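Local coordinates for L-ribulose 3-epimerase (Mesorhizobium loti, PDB 3VYL), which catalyses the epimerization of ketoses at C3, acting most efficiently on L-ribulose, with a manganese ion bound in its TIM barrel, at residues F9-S14 with A25-A30; R151-L156 with K254-W259. All blocks are in the same frame, centred on the assembly; numbering follows the deposited sequence.

From the N terminus, strand 4-7 leads into the loop of contact 1, and helix 17-30 then brings the chain back, so 9-14 with 25-30 closes a short loop within the first beta-alpha unit. Contact 2 opens much later: residues 151-156 follow strand 143-147, while residues 254-259 come at the end of helix 250-255, after strand 238-240. It thus joins the loops behind the fifth and eighth barrel strands across nearly a hundred residues. The two closures neither nest nor cross but follow in series. The centres of contact 1 and contact 2 lie about 24 Å apart; the nearest atoms of contact 1 and contact 2 are about 8 Å apart, without touching.

Contact 1: residues F9-S14 with A25-A30; sequences FVWSAS and ANTRDA
The indole of Trp11 lies against helix 17-30 with the CB of Asn26, not another ring, seated over its face: this carbon is 3.4 Å from the centroid of the six-membered ring of Trp11 and 6° off the ring normal, a CH-pi contact placed almost over the centre. CG of Trp11 stands anti to the carbonyl carbon (chi1 -57°), which sends the indole from the loop to the helix. The amide plane of Asn26 is turned 80° from that of the indole, and its ND2 comes within 3.4 Å of CE3 of Trp11. One turn further on, the CB of Ala30 meets the rim of the ring near its plane, 4.0 Å from CZ2 of Trp11. Thr27 approaches obliquely, its OG1 3.4 Å from NE1 of Trp11, while the same hydroxyl is hydrogen-bonded to the carbonyl O of Thr23 in the preceding turn. Ile6 of the first strand and Met267 and Ala270 of helix 266-292 also touch the indole, which is buried. With Trp11 replaced by an alanine, the CB atoms of Asn26 and Ala30 would probably lose their aromatic partner and a gap open between loop and helix. The loop itself is shaped by an ST turn at Ser12. The contact belongs to the first beta-alpha unit of the TIM barrel, where a large aromatic from the loop after the strand packs on the helix that follows.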
loop_
_atom_site.group_PDB
_atom_site.type_symbol
_atom_site.label_atom_id
_atom_site.label_comp_id
_atom_site.label_asym_id
_atom_site.label_seq_id
_atom_site.Cartn_x
_atom_site.Cartn_y
_atom_site.Cartn_z
ATOM N N PHE A 9 15.894 -22.319 -13.990
ATOM C CA PHE A 9 14.951 -22.240 -15.097
ATOM C C PHE A 9 14.680 -20.828 -15.588
ATOM O O PHE A 9 13.965 -20.660 -16.565
ATOM C CB PHE A 9 13.640 -22.959 -14.773
ATOM C CG PHE A 9 13.773 -24.454 -14.630
ATOM C CD1 PHE A 9 14.968 -25.110 -14.932
ATOM C CD2 PHE A 9 12.688 -25.213 -14.217
ATOM C CE1 PHE A 9 15.079 -26.488 -14.802
ATOM C CE2 PHE A 9 12.793 -26.590 -14.087
ATOM C CZ PHE A 9 13.991 -27.227 -14.382
ATOM N N VAL A 10 15.230 -19.819 -14.914
ATOM C CA VAL A 10 15.259 -18.458 -15.457
ATOM C C VAL A 10 16.193 -18.455 -16.665
ATOM O O VAL A 10 16.002 -17.694 -17.612
ATOM C CB VAL A 10 15.783 -17.423 -14.424
ATOM C CG1 VAL A 10 15.986 -16.052 -15.066
ATOM C CG2 VAL A 10 14.857 -17.320 -13.218
ATOM N N TRP A 11 17.207 -19.316 -16.624
ATOM C CA TRP A 11 18.234 -19.359 -17.660
ATOM C C TRP A 11 18.001 -20.450 -18.695
ATOM O O TRP A 11 17.912 -20.161 -19.887
ATOM C CB TRP A 11 19.605 -19.539 -17.019
ATOM C CG TRP A 11 20.014 -18.492 -16.005
ATOM C CD1 TRP A 11 20.329 -18.696 -14.664
ATOM C CD2 TRP A 11 20.209 -17.053 -16.225
ATOM N NE1 TRP A 11 20.684 -17.520 -14.064
ATOM C CE2 TRP A 11 20.639 -16.499 -14.946
ATOM C CE3 TRP A 11 20.079 -16.206 -17.314
ATOM C CZ2 TRP A 11 20.917 -15.156 -14.783
ATOM C CZ3 TRP A 11 20.364 -14.850 -17.138
ATOM C CH2 TRP A 11 20.777 -14.341 -15.898
ATOM N N SER A 12 17.923 -21.705 -18.240
ATOM C CA SER A 12 17.755 -22.871 -19.109
ATOM C C SER A 12 17.113 -24.048 -18.376
ATOM O O SER A 12 17.284 -24.201 -17.170
ATOM C CB SER A 12 19.101 -23.314 -19.684
ATOM O OG SER A 12 19.028 -24.643 -20.195
ATOM N N ALA A 13 16.386 -24.880 -19.116
ATOM C CA ALA A 13 15.754 -26.072 -18.545
ATOM C C ALA A 13 16.535 -27.311 -18.936
ATOM O O ALA A 13 16.168 -28.430 -18.574
ATOM C CB ALA A 13 14.308 -26.192 -19.009
ATOM N N SER A 14 17.618 -27.102 -19.671
ATOM C CA SER A 14 18.397 -28.206 -20.198
ATOM C C SER A 14 19.462 -28.662 -19.219
ATOM O O SER A 14 19.987 -27.858 -18.448
ATOM C CB SER A 14 19.048 -27.822 -21.525
ATOM O OG SER A 14 20.205 -28.615 -21.748
ATOM N N ALA A 25 27.464 -19.294 -15.194
ATOM C CA ALA A 25 28.133 -18.040 -15.552
ATOM C C ALA A 25 27.153 -16.865 -15.606
ATOM O O ALA A 25 27.516 -15.716 -15.292
ATOM C CB ALA A 25 28.875 -18.180 -16.878
ATOM N N ASN A 26 25.919 -17.152 -16.022
ATOM C CA ASN A 26 24.875 -16.143 -16.053
ATOM C C ASN A 26 24.486 -15.734 -14.636
ATOM O O ASN A 26 24.413 -14.544 -14.341
ATOM C CB ASN A 26 23.670 -16.618 -16.867
ATOM C CG ASN A 26 23.933 -16.591 -18.362
ATOM O OD1 ASN A 26 25.084 -16.576 -18.798
ATOM N ND2 ASN A 26 22.868 -16.583 -19.155
ATOM N N THR A 27 24.284 -16.722 -13.763
ATOM C CA THR A 27 24.066 -16.489 -12.342
ATOM C C THR A 27 25.082 -15.499 -11.747
ATOM O O THR A 27 24.694 -14.509 -11.113
ATOM C CB THR A 27 24.114 -17.808 -11.549
ATOM O OG1 THR A 27 23.131 -18.713 -12.061
ATOM C CG2 THR A 27 23.840 -17.565 -10.085
ATOM N N ARG A 28 26.371 -15.759 -11.963
ATOM C CA ARG A 28 27.422 -14.892 -11.449
ATOM C C ARG A 28 27.428 -13.489 -12.067
ATOM O O ARG A 28 27.589 -12.504 -11.345
ATOM C CB ARG A 28 28.796 -15.547 -11.615
ATOM C CG ARG A 28 29.154 -16.562 -10.540
ATOM C CD ARG A 28 29.727 -15.910 -9.283
ATOM N NE ARG A 28 30.962 -15.156 -9.530
ATOM C CZ ARG A 28 31.693 -14.562 -8.584
ATOM N NH1 ARG A 28 31.332 -14.628 -7.304
ATOM N NH2 ARG A 28 32.796 -13.902 -8.919
ATOM N N ASP A 29 27.251 -13.389 -13.384
ATOM C CA ASP A 29 27.212 -12.078 -14.041
ATOM C C ASP A 29 26.061 -11.207 -13.554
ATOM O O ASP A 29 26.161 -9.980 -13.547
ATOM C CB ASP A 29 27.137 -12.227 -15.560
ATOM C CG ASP A 29 28.428 -12.754 -16.156
ATOM O OD1 ASP A 29 28.652 -12.525 -17.361
ATOM O OD2 ASP A 29 29.215 -13.399 -15.422
ATOM N N ALA A 30 24.970 -11.857 -13.153
ATOM C CA ALA A 30 23.785 -11.178 -12.644
ATOM C C ALA A 30 23.961 -10.727 -11.192
ATOM O O ALA A 30 23.221 -9.875 -10.711
ATOM C CB ALA A 30 22.571 -12.083 -12.781
#

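Contact 2: residues R151-L156 with K254-W259; sequences RFESNL and KKTAIW
Glu153 reaches toward Thr256 with its carboxylate. From CB, CG leaves anti to the carbonyl carbon (chi1 -53°), and the chain then runs extended, carrying the acid group nearer to the end of helix 250-255 than the start of the side chain would suggest. CD of Glu153 comes to 4.4 Å from the carbonyl O of Lys255. At the tip, OE1 of Glu153 is 3.8 Å from CG2 of Thr256 and OE2 only slightly farther, so the methyl meets both oxygens without a polar bond. The polar partners lie elsewhere: OE1 is hydrogen-bonded to NE2 of His111, and OE2 has a weak bond from ND2 of Asn150. Thr256 turns its own hydroxyl back to the carbonyl O of Leu252, which leaves its methyl to face the acid. A water makes the polar link between the backbones, donating to O of Phe152 at 2.8 Å and to O of Lys255 at 2.7 Å; it thus bridges two acceptors that could not bond to each other. The ring of Phe152 stacks on Phe152 of the second subunit, and NE1 of Trp259 bonds to O of Arg151 of that subunit, placing the contact at a subunit interface. Ala257, with positive phi, is the C-prime residue of a Schellman motif ending helix 250-255. Glu153 lies about 7 Å, side chain to ion, from the manganese, so this water-bridged meeting of loops belongs to the surroundings of the metal site in a TIM-barrel epimerase.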
loop_
_atom_site.group_PDB
_atom_site.type_symbol
_atom_site.label_atom_id
_atom_site.label_comp_id
_atom_site.label_asym_id
_atom_site.label_seq_id
_atom_site.Cartn_x
_atom_site.Cartn_y
_atom_site.Cartn_z
ATOM N N ARG A 151 -3.804 -23.027 -4.290
ATOM C CA ARG A 151 -4.820 -24.062 -4.471
ATOM C C ARG A 151 -4.711 -24.871 -5.764
ATOM O O ARG A 151 -5.031 -26.053 -5.767
ATOM C CB ARG A 151 -6.200 -23.438 -4.391
ATOM C CG ARG A 151 -6.420 -22.297 -5.362
ATOM C CD ARG A 151 -7.570 -21.436 -4.908
ATOM N NE ARG A 151 -7.302 -20.795 -3.619
ATOM C CZ ARG A 151 -8.164 -20.000 -2.996
ATOM N NH1 ARG A 151 -9.360 -19.748 -3.539
ATOM N NH2 ARG A 151 -7.834 -19.456 -1.833
ATOM N N PHE A 152 -4.277 -24.220 -6.846
ATOM C CA PHE A 152 -4.178 -24.848 -8.168
ATOM C C PHE A 152 -2.933 -25.710 -8.370
ATOM O O PHE A 152 -2.844 -26.429 -9.366
ATOM C CB PHE A 152 -4.249 -23.795 -9.284
ATOM C CG PHE A 152 -5.469 -22.904 -9.211
ATOM C CD1 PHE A 152 -6.714 -23.361 -9.650
ATOM C CD2 PHE A 152 -5.365 -21.613 -8.724
ATOM C CE1 PHE A 152 -7.831 -22.552 -9.591
ATOM C CE2 PHE A 152 -6.484 -20.792 -8.655
ATOM C CZ PHE A 152 -7.721 -21.261 -9.083
ATOM N N GLU A 153 -1.999 -25.668 -7.446
ATOM C CA GLU A 153 -0.818 -26.474 -7.554
ATOM C C GLU A 153 -0.671 -27.619 -6.538
ATOM O O GLU A 153 0.084 -28.520 -6.740
ATOM C CB GLU A 153 0.378 -25.568 -7.604
ATOM C CG GLU A 153 0.260 -24.516 -8.681
ATOM C CD GLU A 153 1.570 -23.950 -9.092
ATOM O OE1 GLU A 153 2.545 -24.623 -8.945
ATOM O OE2 GLU A 153 1.656 -22.831 -9.545
ATOM N N SER A 154 -1.405 -27.562 -5.453
ATOM C CA SER A 154 -1.522 -28.654 -4.543
ATOM C C SER A 154 -2.816 -28.487 -3.815
ATOM O O SER A 154 -3.337 -27.418 -3.756
ATOM C CB SER A 154 -0.405 -28.643 -3.530
ATOM O OG SER A 154 -0.496 -29.738 -2.667
ATOM N N ASN A 155 -3.339 -29.545 -3.244
ATOM C CA ASN A 155 -4.526 -29.392 -2.468
ATOM C C ASN A 155 -4.319 -29.507 -1.001
ATOM O O ASN A 155 -5.242 -29.510 -0.259
ATOM C CB ASN A 155 -5.625 -30.313 -2.947
ATOM C CG ASN A 155 -5.342 -31.740 -2.682
ATOM O OD1 ASN A 155 -4.253 -32.111 -2.409
ATOM N ND2 ASN A 155 -6.331 -32.540 -2.783
ATOM N N LEU A 156 -3.084 -29.592 -0.575
ATOM C CA LEU A 156 -2.838 -29.839 0.809
ATOM C C LEU A 156 -2.313 -28.665 1.580
ATOM O O LEU A 156 -2.972 -28.166 2.424
ATOM C CB LEU A 156 -1.880 -31.012 0.952
ATOM C CG LEU A 156 -1.811 -31.848 2.215
ATOM C CD1 LEU A 156 -3.133 -32.463 2.527
ATOM C CD2 LEU A 156 -0.797 -32.933 2.009
ATOM N N LYS A 254 2.978 -26.136 -18.458
ATOM C CA LYS A 254 1.588 -26.557 -18.370
ATOM C C LYS A 254 1.047 -26.619 -16.929
ATOM O O LYS A 254 -0.080 -26.187 -16.680
ATOM C CB LYS A 254 1.365 -27.867 -19.128
ATOM C CG LYS A 254 1.572 -27.749 -20.640
ATOM C CD LYS A 254 1.252 -29.061 -21.348
ATOM C CE LYS A 254 2.124 -29.298 -22.580
ATOM N NZ LYS A 254 2.078 -28.213 -23.604
ATOM N N LYS A 255 1.842 -27.127 -15.988
ATOM C CA LYS A 255 1.415 -27.196 -14.583
ATOM C C LYS A 255 1.317 -25.821 -13.914
ATOM O O LYS A 255 0.493 -25.606 -13.027
ATOM C CB LYS A 255 2.353 -28.084 -13.764
ATOM C CG LYS A 255 1.891 -29.510 -13.587
ATOM C CD LYS A 255 2.916 -30.283 -12.772
ATOM C CE LYS A 255 2.618 -31.778 -12.767
ATOM N NZ LYS A 255 3.560 -32.550 -11.898
ATOM N N THR A 256 2.177 -24.894 -14.308
ATOM C CA THR A 256 2.139 -23.566 -13.711
ATOM C C THR A 256 1.458 -22.570 -14.654
ATOM O O THR A 256 1.474 -21.364 -14.403
ATOM C CB THR A 256 3.536 -23.078 -13.309
ATOM O OG1 THR A 256 4.347 -22.979 -14.478
ATOM C CG2 THR A 256 4.170 -24.051 -12.352
ATOM N N ALA A 257 0.859 -23.106 -15.721
ATOM C CA ALA A 257 0.030 -22.359 -16.674
ATOM C C ALA A 257 0.703 -21.106 -17.225
ATOM O O ALA A 257 0.123 -20.016 -17.193
ATOM C CB ALA A 257 -1.328 -22.024 -16.066
ATOM N N ILE A 258 1.927 -21.259 -17.721
ATOM C CA ILE A 258 2.614 -20.151 -18.362
ATOM C C ILE A 258 2.180 -20.081 -19.817
ATOM O O ILE A 258 2.674 -20.836 -20.662
ATOM C CB ILE A 258 4.142 -20.285 -18.296
ATOM C CG1 ILE A 258 4.588 -20.585 -16.873
ATOM C CG2 ILE A 258 4.816 -19.031 -18.854
ATOM C CD1 ILE A 258 5.986 -21.145 -16.829
ATOM N N TRP A 259 1.266 -19.159 -20.091
ATOM C CA TRP A 259 0.633 -19.024 -21.385
ATOM C C TRP A 259 1.201 -17.872 -22.147
ATOM O O TRP A 259 1.061 -17.782 -23.374
ATOM C CB TRP A 259 -0.843 -18.760 -21.171
ATOM C CG TRP A 259 -1.542 -19.817 -20.359
ATOM C CD1 TRP A 259 -2.498 -19.627 -19.365
ATOM C CD2 TRP A 259 -1.373 -21.281 -20.454
ATOM N NE1 TRP A 259 -2.927 -20.835 -18.868
ATOM C CE2 TRP A 259 -2.288 -21.862 -19.477
ATOM C CE3 TRP A 259 -0.584 -22.129 -21.223
ATOM C CZ2 TRP A 259 -2.396 -23.229 -19.301
ATOM C CZ3 TRP A 259 -0.704 -23.504 -21.033
ATOM C CH2 TRP A 259 -1.585 -24.039 -20.096
HETATM O O HOH W 1 -1.443 -27.026 -11.698
#